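PDB 3SUJ: cerato-platanin 1 from Moniliophthora perniciosa, which is of unknown function but belongs to the secreted cerato-platanin family, adopts a double-psi beta-barrel fold and carries bound zinc in this crystal. Local coordinates for residues G47-I52 with S62-T67; K76-V81 with K94-D99; N28-K33 with V81-S86. All blocks are in the same frame, centred on the assembly; numbering follows the deposited sequence.

Overall arrangement
Strand 76-83 ties the three contacts together. Its first half faces a helix in contact 2, its later part a loop in contact 3, and it lies beside strand 63-68 of contact 1, Tyr64 O and Met80 N being 2.8 Å apart, a probable hydrogen bond. Strand 47-49 reaches it through another probable hydrogen bond, Gly47 O to Ile83 N, also 2.8 Å. The centre of contact 1 is about 11 Å from those of contacts 2 and 3, which are about 17 Å apart on opposite sides of the chain's centre. Asp51 in contact 1 binds zinc; the Ala82 side chain in contact 3 lies about 9 Å from zinc; contact 2 lies away from the annotated sites.

Contact 1 (G47-I52 with S62-T67); sequences GGSSDI and SCYQLT. With ZN (zinc ion), chain E.
The aromatic ring of Tyr64 and the carboxylate of Asp51 meet with their planes 51° apart. Asp51 OD2 approaches the hydroxyl end of the ring obliquely, lying 2.9 Å from Tyr64 OH and 3.5 Å from Tyr64 CE1. Ser49 also comes in at a slant, its OG 4.4 Å from Tyr64 CZ, while Phe90 packs against the ring edge-to-face. Because Asp51 has CG beside its own backbone N (chi1 -79°), the carboxylate swings from the turn toward the phenol. The same OD2 binds zinc at 2.0 Å, so one oxygen faces both metal and hydroxyl. A water bound to the zinc donates to the other carboxylate oxygen, Asp51 OD1, over 2.9 Å, which ties that side of the group to the metal's shell; two more zinc ligands come from outside the segments. Behind the carboxylate, Asp51 N donates to Ser49 OG at 3.0 Å, with an N-H...O angle of 162°. A phenylalanine in place of Tyr64 would keep the ring but is likely to leave the zinc-bound carboxylate without the hydroxyl that now lies beside OD2. The backbone bond from Ile52 N to Ser49 O closes a type I turn, and with the ST turn made by Ser49 it presents a metal-binding aspartate just beyond strand 47-49 in the double-psi beta-barrel of cerato-platanins.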
loop_
_atom_site.group_PDB
_atom_site.type_symbol
_atom_site.label_atom_id
_atom_site.label_comp_id
_atom_site.label_asym_id
_atom_site.label_seq_id
_atom_site.Cartn_x
_atom_site.Cartn_y
_atom_site.Cartn_z
ATOM N N GLY A 47 1.372 -2.134 -0.421
ATOM C CA GLY A 47 1.070 -2.535 0.940
ATOM C C GLY A 47 -0.228 -3.234 1.072
ATOM O O GLY A 47 -0.745 -3.831 0.113
ATOM N N GLY A 48 -0.687 -3.246 2.316
ATOM C CA GLY A 48 -1.916 -3.944 2.684
ATOM C C GLY A 48 -3.094 -3.015 2.912
ATOM O O GLY A 48 -2.943 -1.837 3.194
ATOM N N SER A 49 -4.270 -3.603 2.811
ATOM C CA SER A 49 -5.513 -2.876 3.060
ATOM C C SER A 49 -6.541 -3.817 3.640
ATOM O O SER A 49 -6.652 -4.981 3.212
ATOM C CB SER A 49 -6.055 -2.339 1.761
ATOM O OG SER A 49 -7.356 -1.728 1.947
ATOM N N SER A 50 -7.399 -3.296 4.515
ATOM C CA SER A 50 -8.533 -4.083 4.991
ATOM C C SER A 50 -9.557 -4.278 3.925
ATOM O O SER A 50 -10.442 -5.147 4.116
ATOM C CB SER A 50 -9.074 -3.490 6.273
ATOM O OG SER A 50 -9.519 -2.158 6.072
ATOM N N ASP A 51 -9.488 -3.612 2.794
ATOM C CA ASP A 51 -10.387 -3.860 1.658
ATOM C C ASP A 51 -10.028 -5.147 0.972
ATOM O O ASP A 51 -10.782 -5.612 0.150
ATOM C CB ASP A 51 -10.320 -2.726 0.637
ATOM C CG ASP A 51 -11.124 -1.524 1.053
ATOM O OD1 ASP A 51 -11.795 -1.522 2.079
ATOM O OD2 ASP A 51 -10.971 -0.533 0.324
ATOM N N ILE A 52 -8.856 -5.731 1.266
ATOM C CA ILE A 52 -8.510 -7.066 0.751
ATOM C C ILE A 52 -9.053 -8.053 1.768
ATOM O O ILE A 52 -8.434 -8.258 2.819
ATOM C CB ILE A 52 -7.032 -7.218 0.588
ATOM C CG1 ILE A 52 -6.434 -6.104 -0.272
ATOM C CG2 ILE A 52 -6.629 -8.652 0.077
ATOM C CD1 ILE A 52 -6.948 -6.210 -1.546
ATOM N N SER A 62 -5.674 -2.967 -6.632
ATOM C CA SER A 62 -6.268 -1.628 -6.755
ATOM C C SER A 62 -5.298 -0.575 -6.250
ATOM O O SER A 62 -4.385 -0.849 -5.447
ATOM C CB SER A 62 -7.540 -1.533 -5.869
ATOM O OG SER A 62 -8.669 -2.136 -6.390
ATOM N N CYS A 63 -5.497 0.633 -6.725
ATOM C CA CYS A 63 -4.675 1.781 -6.415
ATOM C C CYS A 63 -5.408 2.714 -5.508
ATOM O O CYS A 63 -6.538 3.201 -5.836
ATOM C CB CYS A 63 -4.344 2.476 -7.727
ATOM S SG CYS A 63 -3.212 3.912 -7.535
ATOM N N TYR A 64 -4.833 3.051 -4.364
ATOM C CA TYR A 64 -5.464 3.926 -3.374
ATOM C C TYR A 64 -4.667 5.183 -3.233
ATOM O O TYR A 64 -3.425 5.117 -2.945
ATOM C CB TYR A 64 -5.578 3.205 -2.004
ATOM C CG TYR A 64 -6.527 2.071 -2.048
ATOM C CD1 TYR A 64 -7.870 2.277 -1.714
ATOM C CD2 TYR A 64 -6.144 0.786 -2.361
ATOM C CE1 TYR A 64 -8.807 1.250 -1.717
ATOM C CE2 TYR A 64 -7.097 -0.260 -2.360
ATOM C CZ TYR A 64 -8.376 -0.021 -1.988
ATOM O OH TYR A 64 -9.269 -1.096 -2.003
ATOM N N GLN A 65 -5.312 6.323 -3.337
ATOM C CA GLN A 65 -4.716 7.584 -2.992
ATOM C C GLN A 65 -4.911 7.856 -1.532
ATOM O O GLN A 65 -6.046 7.865 -1.015
ATOM C CB GLN A 65 -5.412 8.656 -3.783
ATOM C CG GLN A 65 -4.837 10.085 -3.496
ATOM C CD GLN A 65 -5.681 11.149 -4.176
ATOM O OE1 GLN A 65 -6.934 11.086 -4.057
ATOM N NE2 GLN A 65 -5.107 12.052 -4.919
ATOM N N LEU A 66 -3.797 8.013 -0.827
ATOM C CA LEU A 66 -3.803 8.262 0.609
ATOM C C LEU A 66 -3.230 9.634 0.851
ATOM O O LEU A 66 -2.133 9.906 0.441
ATOM C CB LEU A 66 -2.970 7.218 1.350
ATOM C CG LEU A 66 -3.315 5.763 1.052
ATOM C CD1 LEU A 66 -2.356 4.781 1.802
ATOM C CD2 LEU A 66 -4.707 5.418 1.454
ATOM N N THR A 67 -4.020 10.470 1.512
ATOM C CA THR A 67 -3.644 11.869 1.710
ATOM C C THR A 67 -3.524 12.167 3.169
ATOM O O THR A 67 -4.400 11.895 3.979
ATOM C CB THR A 67 -4.694 12.844 1.059
ATOM O OG1 THR A 67 -4.748 12.506 -0.367
ATOM C CG2 THR A 67 -4.211 14.287 1.214
HETATM ZN ZN ZN E . -11.932 1.050 1.182
HETATM O O HOH W 1 -13.947 0.468 1.759
#

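Contact 2 (K76-V81 with K94-D99); sequences KSIYMV and KQAMDD
Ile78 and Ala96 supply the apolar touch of this strand-to-helix contact, with Ile78 CD1 resting 4.0 Å from Ala96 CB. The second branch of the isoleucine is also used: CG2 comes to 3.8 Å from Ala96 O, and it lies near the beta carbon of Asp99 in the modelled conformer. Holding CG1 between the backbone N and the carbonyl carbon (chi1 56°) lets Ile78 offer both methyl groups to the helix at once. At the solvent-facing margin the contact is between an aliphatic chain and a carbonyl: Lys76 bends at its second torsion, bringing CE to 3.7 Å from Asp99 O. The salt bridge lies within the helix segment, where Lys94 NZ donates to the syn lone pair of Asp98 OD2 at 2.8 Å, one turn along. Strand and helix segments run nearly antiparallel, their axes inclined at 158° and 8.8 Å apart at closest approach. Asp12 accepts hydrogen bonds from Lys94 N and Gln95 NE2 at the start of helix 94-101. Met97 reaches Tyr7 on strand 3-7, Met80 packs on strand 90-92, and Ile78 also touches Leu66 on neighbouring strand 63-68.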
loop_
_atom_site.group_PDB
_atom_site.type_symbol
_atom_site.label_atom_id
_atom_site.label_comp_id
_atom_site.label_asym_id
_atom_site.label_seq_id
_atom_site.Cartn_x
_atom_site.Cartn_y
_atom_site.Cartn_z
ATOM N N LYS A 76 -0.165 16.133 1.350
ATOM C CA LYS A 76 0.644 15.280 0.484
ATOM C C LYS A 76 -0.150 13.998 0.286
ATOM O O LYS A 76 -0.765 13.492 1.212
ATOM C CB LYS A 76 1.955 14.975 1.265
ATOM C CG LYS A 76 2.849 14.008 0.650
ATOM C CD LYS A 76 3.414 14.401 -0.651
ATOM C CE LYS A 76 4.366 13.301 -1.130
ATOM N NZ LYS A 76 5.106 13.882 -2.309
ATOM N N SER A 77 -0.012 13.439 -0.911
ATOM C CA SER A 77 -0.639 12.163 -1.239
ATOM C C SER A 77 0.351 11.173 -1.724
ATOM O O SER A 77 1.326 11.540 -2.395
ATOM C CB SER A 77 -1.696 12.318 -2.365
ATOM O OG SER A 77 -2.716 13.242 -2.034
ATOM N N ILE A 78 0.086 9.916 -1.427
ATOM C CA ILE A 78 0.794 8.846 -2.136
ATOM C C ILE A 78 -0.227 7.934 -2.781
ATOM O O ILE A 78 -1.394 8.036 -2.448
ATOM C CB ILE A 78 1.700 7.963 -1.147
ATOM C CG1 ILE A 78 0.883 7.384 0.001
ATOM C CG2 ILE A 78 2.903 8.823 -0.662
ATOM C CD1 ILE A 78 1.512 6.215 0.832
ATOM N N TYR A 79 0.226 7.047 -3.643
ATOM C CA TYR A 79 -0.665 6.180 -4.470
ATOM C C TYR A 79 -0.171 4.785 -4.236
ATOM O O TYR A 79 0.967 4.461 -4.599
ATOM C CB TYR A 79 -0.592 6.601 -5.949
ATOM C CG TYR A 79 -1.031 8.065 -6.093
ATOM C CD1 TYR A 79 -2.365 8.409 -6.275
ATOM C CD2 TYR A 79 -0.117 9.087 -5.894
ATOM C CE1 TYR A 79 -2.779 9.727 -6.313
ATOM C CE2 TYR A 79 -0.503 10.453 -5.896
ATOM C CZ TYR A 79 -1.833 10.720 -6.152
ATOM O OH TYR A 79 -2.250 12.072 -6.092
ATOM N N MET A 80 -0.936 3.996 -3.544
ATOM C CA MET A 80 -0.466 2.672 -3.086
ATOM C C MET A 80 -1.208 1.558 -3.783
ATOM O O MET A 80 -2.415 1.566 -3.778
ATOM C CB MET A 80 -0.707 2.584 -1.542
ATOM C CG MET A 80 0.017 1.390 -0.890
ATOM S SD MET A 80 -0.592 0.845 0.710
ATOM C CE MET A 80 -1.902 -0.159 0.079
ATOM N N VAL A 81 -0.454 0.547 -4.258
ATOM C CA VAL A 81 -1.060 -0.643 -4.767
ATOM C C VAL A 81 -1.347 -1.599 -3.612
ATOM O O VAL A 81 -0.372 -1.963 -2.888
ATOM C CB VAL A 81 -0.169 -1.326 -5.847
ATOM C CG1 VAL A 81 -0.853 -2.613 -6.352
ATOM C CG2 VAL A 81 0.126 -0.314 -6.998
ATOM N N LYS A 94 7.692 1.326 4.533
ATOM C CA LYS A 94 8.255 2.465 5.245
ATOM C C LYS A 94 8.599 3.592 4.261
ATOM O O LYS A 94 8.351 4.733 4.627
ATOM C CB LYS A 94 9.493 2.045 6.064
ATOM C CG LYS A 94 9.952 3.147 6.965
ATOM C CD LYS A 94 11.177 2.659 7.749
ATOM C CE LYS A 94 11.660 3.808 8.585
ATOM N NZ LYS A 94 12.477 4.787 7.807
ATOM N N GLN A 95 9.159 3.269 3.117
ATOM C CA GLN A 95 9.487 4.340 2.158
ATOM C C GLN A 95 8.206 5.134 1.795
ATOM O O GLN A 95 8.261 6.355 1.699
ATOM C CB GLN A 95 10.111 3.762 0.927
ATOM C CG GLN A 95 11.592 3.407 1.087
ATOM C CD GLN A 95 12.059 2.569 -0.006
ATOM O OE1 GLN A 95 12.580 3.140 -1.036
ATOM N NE2 GLN A 95 11.862 1.258 0.104
ATOM N N ALA A 96 7.098 4.462 1.553
ATOM C CA ALA A 96 5.880 5.165 1.198
ATOM C C ALA A 96 5.400 6.049 2.333
ATOM O O ALA A 96 5.018 7.202 2.114
ATOM C CB ALA A 96 4.882 4.150 0.835
ATOM N N MET A 97 5.436 5.531 3.581
ATOM C CA MET A 97 4.962 6.324 4.678
ATOM C C MET A 97 5.929 7.489 4.985
ATOM O O MET A 97 5.454 8.556 5.377
ATOM C CB MET A 97 4.681 5.448 5.919
ATOM C CG MET A 97 3.999 6.287 7.023
ATOM S SD MET A 97 3.359 5.188 8.302
ATOM C CE MET A 97 2.842 6.333 9.542
ATOM N N ASP A 98 7.220 7.263 4.824
ATOM C CA ASP A 98 8.174 8.362 4.953
ATOM C C ASP A 98 7.895 9.419 3.867
ATOM O O ASP A 98 7.959 10.632 4.197
ATOM C CB ASP A 98 9.590 7.835 4.831
ATOM C CG ASP A 98 10.182 7.406 6.188
ATOM O OD1 ASP A 98 9.753 7.876 7.213
ATOM O OD2 ASP A 98 11.136 6.587 6.152
ATOM N N ASP A 99 7.584 9.010 2.650
ATOM C CA ASP A 99 7.269 9.945 1.525
ATOM C C ASP A 99 6.064 10.796 1.977
ATOM O O ASP A 99 6.041 12.014 1.860
ATOM C CB ASP A 99 6.979 9.160 0.243
ATOM C CG ASP A 99 8.246 8.683 -0.445
ATOM O OD1 ASP A 99 9.347 8.943 0.062
ATOM O OD2 ASP A 99 8.128 8.014 -1.488
#

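Contact 3 (N28-K33 with V81-S86); sequences NGLYPK and VAIDRS
Leu30 sets its CD1 methyl against the CG2 methyl of Ile83, with the branch carbon CB just behind, joining a loop of the double-psi beta-barrel protein to the later part of strand 76-83. The closest touch is methyl against methyl and involves few atoms: Leu30 CD1 is 3.6 Å from Ile83 CG2, and Ile83 CB follows a little further off. The two side chains cross at about a right angle, so the leucine meets the isoleucine at its base instead of running alongside it. Ile83 places CG1 between its backbone N and carbonyl carbon (chi1 70°), which carries the longer branch off and gives the shorter one to the loop. Main-chain hydrogen bonds place both sides: Leu30 with Cys23 and Tyr31 with Ser24 on the loop, next to the Cys23-Cys60 disulfide, and Ile83 with Gly47 and Ala82 with Gly61 and Ser62 on the strand. Beyond Ile83 the chain turns a corner at Asp84, whose carboxylate is held by Tyr11 OH and Thr22 N, while Arg85 NH1 binds the carbonyl oxygens of Ser50 and Ile52. The loop packs just ahead of this corner, where a longer second contact brings Leu30 CD1 to 4.4 Å from Ala82 O.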
loop_
_atom_site.group_PDB
_atom_site.type_symbol
_atom_site.label_atom_id
_atom_site.label_comp_id
_atom_site.label_asym_id
_atom_site.label_seq_id
_atom_site.Cartn_x
_atom_site.Cartn_y
_atom_site.Cartn_z
ATOM N N ASN A 28 -7.867 -12.938 -9.388
ATOM C CA ASN A 28 -7.562 -11.555 -8.981
ATOM C C ASN A 28 -6.122 -11.408 -8.417
ATOM O O ASN A 28 -5.702 -10.305 -8.003
ATOM C CB ASN A 28 -8.597 -11.076 -7.962
ATOM C CG ASN A 28 -9.919 -10.973 -8.560
ATOM O OD1 ASN A 28 -10.025 -10.411 -9.659
ATOM N ND2 ASN A 28 -10.952 -11.502 -7.953
ATOM N N GLY A 29 -5.358 -12.460 -8.349
ATOM C CA GLY A 29 -4.014 -12.407 -7.793
ATOM C C GLY A 29 -3.031 -11.776 -8.731
ATOM O O GLY A 29 -3.283 -11.594 -9.925
ATOM N N LEU A 30 -1.882 -11.467 -8.223
ATOM C CA LEU A 30 -0.897 -10.640 -8.933
ATOM C C LEU A 30 0.260 -11.457 -9.460
ATOM O O LEU A 30 1.018 -10.934 -10.293
ATOM C CB LEU A 30 -0.413 -9.524 -7.994
ATOM C CG LEU A 30 -1.564 -8.579 -7.644
ATOM C CD1 LEU A 30 -1.076 -7.614 -6.576
ATOM C CD2 LEU A 30 -2.107 -7.803 -8.902
ATOM N N TYR A 31 0.387 -12.684 -8.997
ATOM C CA TYR A 31 1.353 -13.658 -9.513
ATOM C C TYR A 31 0.626 -14.567 -10.535
ATOM O O TYR A 31 -0.483 -15.040 -10.291
ATOM C CB TYR A 31 1.859 -14.483 -8.346
ATOM C CG TYR A 31 3.016 -15.358 -8.640
ATOM C CD1 TYR A 31 4.329 -14.973 -8.355
ATOM C CD2 TYR A 31 2.792 -16.630 -9.162
ATOM C CE1 TYR A 31 5.398 -15.838 -8.574
ATOM C CE2 TYR A 31 3.843 -17.465 -9.433
ATOM C CZ TYR A 31 5.131 -17.070 -9.111
ATOM O OH TYR A 31 6.182 -17.926 -9.320
ATOM N N PRO A 32 1.265 -14.869 -11.667
ATOM C CA PRO A 32 2.652 -14.607 -12.053
ATOM C C PRO A 32 2.862 -13.338 -12.878
ATOM O O PRO A 32 3.984 -13.118 -13.284
ATOM C CB PRO A 32 3.026 -15.883 -12.875
ATOM C CG PRO A 32 1.691 -16.306 -13.417
ATOM C CD PRO A 32 0.542 -15.584 -12.746
ATOM N N LYS A 33 1.857 -12.471 -13.061
ATOM C CA LYS A 33 2.037 -11.229 -13.797
ATOM C C LYS A 33 3.176 -10.405 -13.162
ATOM O O LYS A 33 4.035 -9.818 -13.854
ATOM C CB LYS A 33 0.774 -10.430 -13.814
ATOM C CG LYS A 33 0.893 -9.182 -14.637
ATOM C CD LYS A 33 -0.466 -8.481 -14.746
ATOM C CE LYS A 33 -0.352 -7.188 -15.461
ATOM N NZ LYS A 33 -1.667 -6.503 -15.606
ATOM N N VAL A 81 -0.454 0.547 -4.258
ATOM C CA VAL A 81 -1.060 -0.643 -4.767
ATOM C C VAL A 81 -1.347 -1.599 -3.612
ATOM O O VAL A 81 -0.372 -1.963 -2.888
ATOM C CB VAL A 81 -0.169 -1.326 -5.847
ATOM C CG1 VAL A 81 -0.853 -2.613 -6.352
ATOM C CG2 VAL A 81 0.126 -0.314 -6.998
ATOM N N ALA A 82 -2.559 -2.067 -3.457
ATOM C CA ALA A 82 -2.902 -2.983 -2.408
ATOM C C ALA A 82 -2.750 -4.422 -2.865
ATOM O O ALA A 82 -3.266 -4.864 -3.888
ATOM C CB ALA A 82 -4.340 -2.785 -2.032
ATOM N N ILE A 83 -1.915 -5.155 -2.098
ATOM C CA ILE A 83 -1.536 -6.523 -2.496
ATOM C C ILE A 83 -1.731 -7.522 -1.354
ATOM O O ILE A 83 -1.463 -8.750 -1.577
ATOM C CB ILE A 83 -0.033 -6.572 -2.964
ATOM C CG1 ILE A 83 0.937 -6.376 -1.752
ATOM C CG2 ILE A 83 0.270 -5.482 -4.006
ATOM C CD1 ILE A 83 2.451 -6.502 -2.179
ATOM N N ASP A 84 -2.111 -7.058 -0.194
ATOM C CA ASP A 84 -2.094 -7.905 1.022
ATOM C C ASP A 84 -3.234 -7.489 1.927
ATOM O O ASP A 84 -3.644 -6.282 1.889
ATOM C CB ASP A 84 -0.691 -7.716 1.715
ATOM C CG ASP A 84 -0.311 -8.796 2.643
ATOM O OD1 ASP A 84 -0.781 -9.955 2.549
ATOM O OD2 ASP A 84 0.587 -8.491 3.452
ATOM N N ARG A 85 -3.758 -8.356 2.746
ATOM C CA ARG A 85 -4.713 -7.914 3.737
ATOM C C ARG A 85 -4.047 -7.165 4.903
ATOM O O ARG A 85 -2.921 -7.559 5.349
ATOM C CB ARG A 85 -5.482 -9.134 4.313
ATOM C CG ARG A 85 -6.472 -8.731 5.428
ATOM C CD ARG A 85 -7.595 -9.752 5.589
ATOM N NE ARG A 85 -8.482 -9.285 6.664
ATOM C CZ ARG A 85 -9.340 -8.266 6.525
ATOM N NH1 ARG A 85 -9.526 -7.663 5.369
ATOM N NH2 ARG A 85 -10.012 -7.804 7.587
ATOM N N SER A 86 -4.638 -6.079 5.392
ATOM C CA SER A 86 -4.312 -5.478 6.674
ATOM C C SER A 86 -5.611 -5.629 7.475
ATOM O O SER A 86 -6.707 -5.488 6.919
ATOM C CB SER A 86 -3.980 -3.985 6.416
ATOM O OG SER A 86 -3.362 -3.389 7.555
#